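Local coordinates for CdiI (Burkholderia pseudomallei 1026a, PDB 4G6V), which probably acts as the immunity protein of a contact-dependent growth inhibition system, binding the tRNase toxin CdiA-CT and neutralising it, at residues A2-C7 against F61-L66. Residues are numbered along the deposited sequence; the frame is centred on the assembly and turned at random.
Sequences AIDLFC and FFLVSL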
loop_
_atom_site.group_PDB
_atom_site.type_symbol
_atom_site.label_atom_id
_atom_site.label_comp_id
_atom_site.label_asym_id
_atom_site.label_seq_id
_atom_site.Cartn_x
_atom_site.Cartn_y
_atom_site.Cartn_z
ATOM N N ALA B 2 0.570 -4.762 -3.783
ATOM C CA ALA B 2 0.131 -4.690 -2.392
ATOM C C ALA B 2 -0.845 -3.537 -2.206
ATOM O O ALA B 2 -0.574 -2.403 -2.615
ATOM C CB ALA B 2 1.325 -4.529 -1.460
ATOM N N ILE B 3 -1.986 -3.823 -1.595
ATOM C CA ILE B 3 -2.975 -2.765 -1.380
ATOM C C ILE B 3 -3.111 -2.365 0.086
ATOM O O ILE B 3 -3.328 -3.204 0.963
ATOM C CB ILE B 3 -4.335 -3.126 -1.999
ATOM C CG1 ILE B 3 -4.256 -2.970 -3.518
ATOM C CG2 ILE B 3 -5.399 -2.238 -1.474
ATOM C CD1 ILE B 3 -5.427 -3.599 -4.263
ATOM N N ASP B 4 -2.965 -1.072 0.341
ATOM C CA ASP B 4 -2.970 -0.578 1.708
ATOM C C ASP B 4 -3.947 0.579 1.880
ATOM O O ASP B 4 -3.942 1.534 1.107
ATOM C CB ASP B 4 -1.554 -0.149 2.128
ATOM C CG ASP B 4 -0.606 -1.332 2.271
ATOM O OD1 ASP B 4 -1.045 -2.372 2.812
ATOM O OD2 ASP B 4 0.566 -1.232 1.839
ATOM N N LEU B 5 -4.782 0.481 2.906
ATOM C CA LEU B 5 -5.629 1.590 3.320
ATOM C C LEU B 5 -4.865 2.461 4.323
ATOM O O LEU B 5 -4.460 2.000 5.397
ATOM C CB LEU B 5 -6.954 1.064 3.895
ATOM C CG LEU B 5 -7.746 0.158 2.926
ATOM C CD1 LEU B 5 -9.028 -0.392 3.534
ATOM C CD2 LEU B 5 -8.054 0.866 1.605
ATOM N N PHE B 6 -4.620 3.701 3.923
ATOM C CA PHE B 6 -4.004 4.690 4.784
ATOM C C PHE B 6 -5.102 5.350 5.594
ATOM O O PHE B 6 -5.994 5.962 5.037
ATOM C CB PHE B 6 -3.295 5.740 3.949
ATOM C CG PHE B 6 -1.926 5.351 3.559
ATOM C CD1 PHE B 6 -0.839 6.124 3.920
ATOM C CD2 PHE B 6 -1.703 4.182 2.858
ATOM C CE1 PHE B 6 0.459 5.732 3.567
ATOM C CE2 PHE B 6 -0.407 3.789 2.494
ATOM C CZ PHE B 6 0.666 4.563 2.854
ATOM N N CYS B 7 -5.042 5.228 6.909
ATOM C CA CYS B 7 -6.138 5.666 7.752
ATOM C C CYS B 7 -5.634 6.726 8.670
ATOM O O CYS B 7 -4.786 6.466 9.500
ATOM C CB CYS B 7 -6.658 4.496 8.585
ATOM S SG CYS B 7 -7.282 3.121 7.582
ATOM N N PHE B 61 -2.298 7.756 12.958
ATOM C CA PHE B 61 -2.344 7.137 11.650
ATOM C C PHE B 61 -2.133 5.633 11.826
ATOM O O PHE B 61 -1.383 5.188 12.703
ATOM C CB PHE B 61 -1.223 7.696 10.774
ATOM C CG PHE B 61 -0.976 6.892 9.549
ATOM C CD1 PHE B 61 -1.572 7.231 8.355
ATOM C CD2 PHE B 61 -0.167 5.768 9.591
ATOM C CE1 PHE B 61 -1.351 6.466 7.217
ATOM C CE2 PHE B 61 0.059 5.001 8.456
ATOM C CZ PHE B 61 -0.527 5.344 7.269
ATOM N N PHE B 62 -2.801 4.837 11.013
ATOM C CA PHE B 62 -2.460 3.429 10.987
ATOM C C PHE B 62 -2.768 2.870 9.603
ATOM O O PHE B 62 -3.446 3.513 8.790
ATOM C CB PHE B 62 -3.208 2.657 12.072
ATOM C CG PHE B 62 -4.666 2.548 11.812
ATOM C CD1 PHE B 62 -5.152 1.586 10.929
ATOM C CD2 PHE B 62 -5.557 3.416 12.415
ATOM C CE1 PHE B 62 -6.513 1.487 10.644
ATOM C CE2 PHE B 62 -6.927 3.328 12.132
ATOM C CZ PHE B 62 -7.404 2.354 11.238
ATOM N N LEU B 63 -2.261 1.677 9.336
ATOM C CA LEU B 63 -2.373 1.091 8.019
ATOM C C LEU B 63 -3.198 -0.192 8.076
ATOM O O LEU B 63 -3.163 -0.924 9.069
ATOM C CB LEU B 63 -0.976 0.826 7.481
ATOM C CG LEU B 63 -0.758 0.774 5.972
ATOM C CD1 LEU B 63 -1.147 2.100 5.353
ATOM C CD2 LEU B 63 0.709 0.428 5.655
ATOM N N VAL B 64 -3.970 -0.433 7.018
ATOM C CA VAL B 64 -4.690 -1.694 6.839
ATOM C C VAL B 64 -4.263 -2.331 5.511
ATOM O O VAL B 64 -4.521 -1.792 4.445
ATOM C CB VAL B 64 -6.228 -1.510 6.851
ATOM C CG1 VAL B 64 -6.954 -2.848 6.767
ATOM C CG2 VAL B 64 -6.659 -0.810 8.100
ATOM N N SER B 65 -3.595 -3.474 5.586
ATOM C CA SER B 65 -3.107 -4.149 4.395
ATOM C C SER B 65 -4.041 -5.242 3.945
ATOM O O SER B 65 -4.612 -5.962 4.768
ATOM C CB SER B 65 -1.737 -4.744 4.658
ATOM O OG SER B 65 -0.778 -3.703 4.771
ATOM N N LEU B 66 -4.197 -5.344 2.630
ATOM C CA LEU B 66 -4.963 -6.418 2.030
ATOM C C LEU B 66 -4.034 -7.635 1.971
ATOM O O LEU B 66 -3.100 -7.707 1.149
ATOM C CB LEU B 66 -5.470 -6.018 0.637
ATOM C CG LEU B 66 -6.209 -7.090 -0.179
ATOM C CD1 LEU B 66 -7.585 -7.408 0.422
ATOM C CD2 LEU B 66 -6.322 -6.714 -1.678
#
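Cys7 and Phe62 form an antiparallel hydrogen-bonded pair: Cys7 N donates to Phe62 O, and Phe62 N returns a bond to Cys7 O at 3.0 Å. Leu5 and Val64 pair likewise, with Leu5 N 2.8 Å from Val64 O, and Leu66 N bonds to Ile3 O. The strand axes make 163°, so 4-7 and 61-66 run as antiparallel neighbours inside the sheet, flanked by strands 91-95 and 35-42. Packing is dense on the face carrying Leu5, Cys7, Phe62 and Val64. There Phe62 holds CG between its backbone N and carbonyl carbon (chi1 70°), a placement that brings the ring back toward strand 4-7, where it receives Cys7 CB over one face, 3.6 Å from the centroid. Cys7 SG approaches the same ring obliquely, and helix 75-84 covers this side through Ile75 and Leu82. The other face is close-packed only in part. Leu63 CD1 sits over the Phe6 ring, offset toward its rim, 3.6 Å from the centroid; the Phe61 ring meets Phe6 obliquely, their planes at 65°. The looser end is at Asp4 and partly exposed Ser65, where a hydrogen bond from Ser65 OG to Asp4 OD1 is plausible but modelled too short for its geometry to be trusted. Asp4 OD2 forms a salt bridge with Lys121 of the toxin chain, while Phe6 and Leu63 pack on Thr117 and Gly125 of that chain. One face thus joins sheet to helix through apolar groups; on the other a buried carboxylate lies beside an aromatic and aliphatic cluster, its charge probably offset in part by the toxin's lysine.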